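Periplasmic binding protein component of an ABC type zinc uptake transporter (Synechocystis sp., PDB 1PQ4) binds zinc in the periplasm, probably handing it to the membrane components of an ABC-type zinc uptake transporter. Local coordinates at residues V263-D267 / V280-I284; I194-W200 / V241-F247. Numbering follows the deposited sequence.

Contact 1: V263-D267 / V280-I284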
loop_
_atom_site.group_PDB
_atom_site.type_symbol
_atom_site.label_atom_id
_atom_site.label_comp_id
_atom_site.label_asym_id
_atom_site.label_seq_id
_atom_site.Cartn_x
_atom_site.Cartn_y
_atom_site.Cartn_z
ATOM N N VAL A 263 -0.864 0.788 21.982
ATOM C CA VAL A 263 -0.328 0.160 20.756
ATOM C C VAL A 263 -1.437 -0.285 19.808
ATOM O O VAL A 263 -2.295 -1.086 20.179
ATOM C CB VAL A 263 0.503 -1.095 21.096
ATOM C CG1 VAL A 263 0.832 -1.873 19.833
ATOM C CG2 VAL A 263 1.806 -0.683 21.785
ATOM N N GLU A 264 -1.434 0.221 18.576
ATOM C CA GLU A 264 -2.482 -0.166 17.605
ATOM C C GLU A 264 -1.815 -0.692 16.352
ATOM O O GLU A 264 -0.651 -0.361 16.097
ATOM C CB GLU A 264 -3.321 1.046 17.193
ATOM C CG GLU A 264 -4.281 1.532 18.250
ATOM C CD GLU A 264 -5.697 1.053 18.020
ATOM O OE1 GLU A 264 -5.887 -0.111 17.588
ATOM O OE2 GLU A 264 -6.621 1.847 18.285
ATOM N N LEU A 265 -2.547 -1.502 15.592
ATOM C CA LEU A 265 -2.044 -2.069 14.355
ATOM C C LEU A 265 -2.568 -1.312 13.160
ATOM O O LEU A 265 -3.726 -0.887 13.139
ATOM C CB LEU A 265 -2.487 -3.512 14.187
ATOM C CG LEU A 265 -1.835 -4.556 15.095
ATOM C CD1 LEU A 265 -2.224 -5.963 14.645
ATOM C CD2 LEU A 265 -0.336 -4.372 15.034
ATOM N N LEU A 266 -1.711 -1.107 12.168
ATOM C CA LEU A 266 -2.180 -0.483 10.917
ATOM C C LEU A 266 -1.828 -1.591 9.921
ATOM O O LEU A 266 -0.811 -2.292 10.093
ATOM C CB LEU A 266 -1.416 0.805 10.592
ATOM C CG LEU A 266 -1.576 1.958 11.568
ATOM C CD1 LEU A 266 -0.853 3.213 11.024
ATOM C CD2 LEU A 266 -3.061 2.260 11.769
ATOM N N ASP A 267 -2.672 -1.830 8.939
ATOM C CA ASP A 267 -2.382 -2.896 7.985
ATOM C C ASP A 267 -2.215 -2.272 6.590
ATOM O O ASP A 267 -3.205 -1.946 5.928
ATOM C CB ASP A 267 -3.536 -3.880 7.921
ATOM C CG ASP A 267 -3.205 -5.075 7.079
ATOM O OD1 ASP A 267 -2.137 -5.058 6.388
ATOM O OD2 ASP A 267 -4.017 -6.030 7.097
ATOM N N VAL A 280 -7.733 3.511 9.346
ATOM C CA VAL A 280 -6.403 4.056 9.623
ATOM C C VAL A 280 -6.465 5.513 10.017
ATOM O O VAL A 280 -5.832 5.960 11.011
ATOM C CB VAL A 280 -5.416 3.891 8.395
ATOM C CG1 VAL A 280 -4.126 4.681 8.632
ATOM C CG2 VAL A 280 -5.061 2.392 8.249
ATOM N N ALA A 281 -7.244 6.262 9.257
ATOM C CA ALA A 281 -7.378 7.686 9.524
ATOM C C ALA A 281 -8.021 7.911 10.926
ATOM O O ALA A 281 -7.587 8.769 11.701
ATOM C CB ALA A 281 -8.258 8.337 8.414
ATOM N N GLN A 282 -9.063 7.144 11.221
ATOM C CA GLN A 282 -9.717 7.264 12.535
ATOM C C GLN A 282 -8.749 6.894 13.662
ATOM O O GLN A 282 -8.761 7.525 14.748
ATOM C CB GLN A 282 -10.944 6.359 12.578
ATOM C CG GLN A 282 -11.987 6.876 11.623
ATOM C CD GLN A 282 -13.143 5.921 11.466
ATOM O OE1 GLN A 282 -12.965 4.691 11.527
ATOM N NE2 GLN A 282 -14.337 6.473 11.232
ATOM N N LYS A 283 -7.927 5.862 13.428
ATOM C CA LYS A 283 -6.928 5.509 14.453
ATOM C C LYS A 283 -5.951 6.613 14.700
ATOM O O LYS A 283 -5.557 6.907 15.844
ATOM C CB LYS A 283 -6.150 4.252 14.058
ATOM C CG LYS A 283 -6.899 2.996 14.476
ATOM C CD LYS A 283 -6.239 1.712 14.048
ATOM C CE LYS A 283 -7.129 0.540 14.545
ATOM N NZ LYS A 283 -6.738 -0.724 13.871
ATOM N N ILE A 284 -5.532 7.261 13.625
ATOM C CA ILE A 284 -4.581 8.339 13.791
ATOM C C ILE A 284 -5.252 9.515 14.475
ATOM O O ILE A 284 -4.661 10.155 15.347
ATOM C CB ILE A 284 -3.991 8.777 12.428
ATOM C CG1 ILE A 284 -2.988 7.710 11.958
ATOM C CG2 ILE A 284 -3.286 10.132 12.558
ATOM C CD1 ILE A 284 -3.388 6.236 11.953
HETATM O O HOH W 1 -5.829 5.184 18.035
#
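Three polar links tie strand 263-266 to helix 280-284, and all involve Lys-283, two through its NZ and one, by way of a water, through its backbone O. Its NZ donates a hydrogen bond to Leu-265 O at 3.1 Å; its chain reaches the strand because chi2 to chi4 are all t. The same NZ is 3.9 Å from Glu-264 OE1, a long salt bridge. The water donates to Lys-283 O (2.8 Å) and, weakly, to Glu-264 OE2 (3.4 Å). The axes of these short segments run nearly antiparallel (158°), with a closest approach of 9.5 Å, as expected where a helix returns across the face of its sheet after the strand; helix 273-288, the last of the chain, packs back on strand 262-266, which is hydrogen-bonded to strand 240-244 in the C-terminal lobe. The apolar part centres on Leu-266, whose CD2 lies 4.1 Å from Val-280 CG2 and 3.9 Å from the aliphatic Lys-283 CD, with Ile-284 alongside. Phe-242 touches both Leu-266 and Ile-284, extending this layer onto the neighbouring strand.

Contact 2: I194-W200 / V241-F247. With ZN (zinc ion), chain C.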
loop_
_atom_site.group_PDB
_atom_site.type_symbol
_atom_site.label_atom_id
_atom_site.label_comp_id
_atom_site.label_asym_id
_atom_site.label_seq_id
_atom_site.Cartn_x
_atom_site.Cartn_y
_atom_site.Cartn_z
ATOM N N ILE A 194 3.753 7.771 14.976
ATOM C CA ILE A 194 4.918 6.863 14.947
ATOM C C ILE A 194 4.432 5.521 14.507
ATOM O O ILE A 194 3.443 5.028 15.019
ATOM C CB ILE A 194 5.515 6.661 16.338
ATOM C CG1 ILE A 194 5.797 7.998 16.970
ATOM C CG2 ILE A 194 6.801 5.839 16.251
ATOM C CD1 ILE A 194 6.321 7.898 18.426
ATOM N N VAL A 195 5.159 4.908 13.582
ATOM C CA VAL A 195 4.806 3.612 13.042
ATOM C C VAL A 195 6.085 2.833 12.952
ATOM O O VAL A 195 7.179 3.392 12.983
ATOM C CB VAL A 195 4.240 3.669 11.593
ATOM C CG1 VAL A 195 2.931 4.300 11.591
ATOM C CG2 VAL A 195 5.212 4.464 10.670
ATOM N N PHE A 196 5.944 1.539 12.860
ATOM C CA PHE A 196 7.152 0.762 12.788
ATOM C C PHE A 196 7.720 0.854 11.375
ATOM O O PHE A 196 8.775 1.428 11.189
ATOM C CB PHE A 196 6.897 -0.691 13.165
ATOM C CG PHE A 196 8.139 -1.524 13.075
ATOM C CD1 PHE A 196 9.171 -1.346 14.005
ATOM C CD2 PHE A 196 8.343 -2.377 11.993
ATOM C CE1 PHE A 196 10.379 -1.989 13.863
ATOM C CE2 PHE A 196 9.584 -3.036 11.849
ATOM C CZ PHE A 196 10.587 -2.825 12.796
ATOM N N HIS A 197 6.982 0.315 10.401
ATOM C CA HIS A 197 7.463 0.285 8.999
ATOM C C HIS A 197 6.848 1.478 8.256
ATOM O O HIS A 197 5.626 1.662 8.265
ATOM C CB HIS A 197 7.035 -1.036 8.391
ATOM C CG HIS A 197 7.320 -1.139 6.934
ATOM N ND1 HIS A 197 8.593 -1.330 6.438
ATOM C CD2 HIS A 197 6.494 -1.081 5.858
ATOM C CE1 HIS A 197 8.544 -1.396 5.120
ATOM N NE2 HIS A 197 7.287 -1.241 4.742
ATOM N N PRO A 198 7.694 2.294 7.597
ATOM C CA PRO A 198 7.221 3.479 6.887
ATOM C C PRO A 198 6.525 3.193 5.585
ATOM O O PRO A 198 7.077 3.353 4.508
ATOM C CB PRO A 198 8.498 4.324 6.729
ATOM C CG PRO A 198 9.552 3.274 6.485
ATOM C CD PRO A 198 9.154 2.121 7.439
ATOM N N SER A 199 5.303 2.740 5.654
ATOM C CA SER A 199 4.629 2.538 4.391
ATOM C C SER A 199 3.644 3.665 4.127
ATOM O O SER A 199 2.887 3.613 3.152
ATOM C CB SER A 199 3.891 1.209 4.433
ATOM O OG SER A 199 3.203 1.102 5.628
ATOM N N TRP A 200 3.647 4.694 4.974
ATOM C CA TRP A 200 2.612 5.723 4.843
ATOM C C TRP A 200 3.079 7.103 4.369
ATOM O O TRP A 200 2.382 8.097 4.612
ATOM C CB TRP A 200 1.868 5.886 6.204
ATOM C CG TRP A 200 1.387 4.575 6.788
ATOM C CD1 TRP A 200 2.070 3.742 7.647
ATOM C CD2 TRP A 200 0.177 3.901 6.452
ATOM N NE1 TRP A 200 1.351 2.581 7.855
ATOM C CE2 TRP A 200 0.185 2.654 7.127
ATOM C CE3 TRP A 200 -0.921 4.228 5.640
ATOM C CZ2 TRP A 200 -0.856 1.736 7.007
ATOM C CZ3 TRP A 200 -1.964 3.312 5.524
ATOM C CH2 TRP A 200 -1.920 2.073 6.204
ATOM N N VAL A 241 1.343 4.262 19.673
ATOM C CA VAL A 241 2.444 3.859 18.814
ATOM C C VAL A 241 1.832 2.806 17.912
ATOM O O VAL A 241 1.122 1.912 18.390
ATOM C CB VAL A 241 3.628 3.259 19.596
ATOM C CG1 VAL A 241 4.719 2.842 18.629
ATOM C CG2 VAL A 241 4.155 4.296 20.589
ATOM N N PHE A 242 2.059 2.937 16.605
ATOM C CA PHE A 242 1.472 1.984 15.694
ATOM C C PHE A 242 2.491 0.971 15.240
ATOM O O PHE A 242 3.666 1.268 15.120
ATOM C CB PHE A 242 0.912 2.711 14.490
ATOM C CG PHE A 242 -0.195 3.622 14.829
ATOM C CD1 PHE A 242 0.022 4.994 14.922
ATOM C CD2 PHE A 242 -1.460 3.114 15.076
ATOM C CE1 PHE A 242 -1.018 5.860 15.261
ATOM C CE2 PHE A 242 -2.525 3.993 15.414
ATOM C CZ PHE A 242 -2.290 5.357 15.504
ATOM N N GLY A 243 2.013 -0.240 15.023
ATOM C CA GLY A 243 2.878 -1.301 14.522
ATOM C C GLY A 243 2.112 -1.821 13.322
ATOM O O GLY A 243 1.007 -1.369 13.025
ATOM N N GLU A 244 2.684 -2.768 12.622
ATOM C CA GLU A 244 2.031 -3.316 11.441
ATOM C C GLU A 244 1.987 -4.819 11.611
ATOM O O GLU A 244 2.912 -5.409 12.198
ATOM C CB GLU A 244 2.837 -2.922 10.188
ATOM C CG GLU A 244 2.429 -1.608 9.647
ATOM C CD GLU A 244 3.483 -0.532 9.778
ATOM O OE1 GLU A 244 4.255 -0.566 10.780
ATOM O OE2 GLU A 244 3.503 0.354 8.870
ATOM N N THR A 245 0.926 -5.443 11.105
ATOM C CA THR A 245 0.765 -6.900 11.242
ATOM C C THR A 245 1.864 -7.714 10.629
ATOM O O THR A 245 2.159 -8.791 11.110
ATOM C CB THR A 245 -0.513 -7.449 10.557
ATOM O OG1 THR A 245 -1.319 -6.367 10.038
ATOM C CG2 THR A 245 -1.296 -8.276 11.546
ATOM N N GLN A 246 2.458 -7.204 9.550
ATOM C CA GLN A 246 3.497 -7.961 8.847
ATOM C C GLN A 246 4.867 -7.887 9.489
ATOM O O GLN A 246 5.785 -8.534 9.028
ATOM C CB GLN A 246 3.596 -7.492 7.377
ATOM C CG GLN A 246 2.301 -7.692 6.581
ATOM C CD GLN A 246 1.255 -6.594 6.844
ATOM O OE1 GLN A 246 0.075 -6.707 6.435
ATOM N NE2 GLN A 246 1.683 -5.526 7.523
ATOM N N PHE A 247 5.021 -7.078 10.529
ATOM C CA PHE A 247 6.326 -6.958 11.166
ATOM C C PHE A 247 6.145 -7.145 12.662
ATOM O O PHE A 247 5.055 -6.979 13.193
ATOM C CB PHE A 247 6.930 -5.574 10.894
ATOM C CG PHE A 247 6.993 -5.214 9.428
ATOM C CD1 PHE A 247 5.922 -4.596 8.793
ATOM C CD2 PHE A 247 8.115 -5.531 8.675
ATOM C CE1 PHE A 247 5.970 -4.303 7.431
ATOM C CE2 PHE A 247 8.169 -5.237 7.301
ATOM C CZ PHE A 247 7.101 -4.628 6.693
HETATM ZN ZN ZN C . 6.469 -1.537 2.877
HETATM O O HOH W 2 4.377 -2.438 2.979
#
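His-197 lays its imidazole over the ring of Phe-247 in an offset stack, with centroids 4.3 Å apart and planes inclined by 22°. Its CB also sits over the phenyl face, 3.9 Å from the Phe-247 ring centroid and 25° off the normal, a CH-pi contact. The neighbouring Phe-196 joins in through CD2, 3.7 Å from Phe-247 CB. Phe-247 is placed for this by the type I turn Glu-244 to Phe-247, in which Phe-247 N bonds Glu-244 O at 3.2 Å.

Glu-244 is buried, and its carboxyl group gathers donors from the 194-200 segment: His-197 N gives OE1 a near-linear hydrogen bond (2.9 Å, 168°), Trp-200 NE1 bonds OE2 at 3.3 Å, and Ser-199 OG bonds OE2 weakly, also at 3.3 Å. Glu-244 OE2 also lies 2.6 Å from His-197 O, a separation so short for two oxygens that the acid group probably holds a proton.

Further back the two strands run side by side. Phe-242 N bonds Ile-194 O (3.0 Å, 161°), Val-195 CA approaches Phe-242 O at 3.3 Å in a CA-H...O contact, and Val-195 CG1 packs on Phe-242 CB at 3.9 Å.

At the far end of the imidazole, His-197 NE2 binds zinc at 2.1 Å, while ND1 is hydrogen-bonded to Glu-215. His-37, His-133 and a water 2.3 Å from the metal complete the coordination. With His-197 just past the C-terminal end of strand 192-195, this is the three-histidine zinc site of ZnuA, in the cleft between the two lobes as in family 9 solute-binding proteins.

In the fold
Contacts 1 and 2 follow one another along the chain, with their centres about 9 Å apart. They join through neighbouring strands 240-244 and 262-266: Leu-266 N to Gly-243 O and Glu-264 O to Gly-243 N, both 2.9 Å, are probable backbone hydrogen bonds. Leu-266 also touches Val-195, Trp-200 and Phe-242, so the apolar layer under helix 273-288 continues into the interior of contact 2. Their relation to the metal differs. Contact 2 supplies a zinc ligand directly, whereas in contact 1 the nearest atoms of the Leu-266 side chain are about 9 Å from the His-197 side chain and about 11 Å from the zinc, placing contact 1 in the packing behind the site.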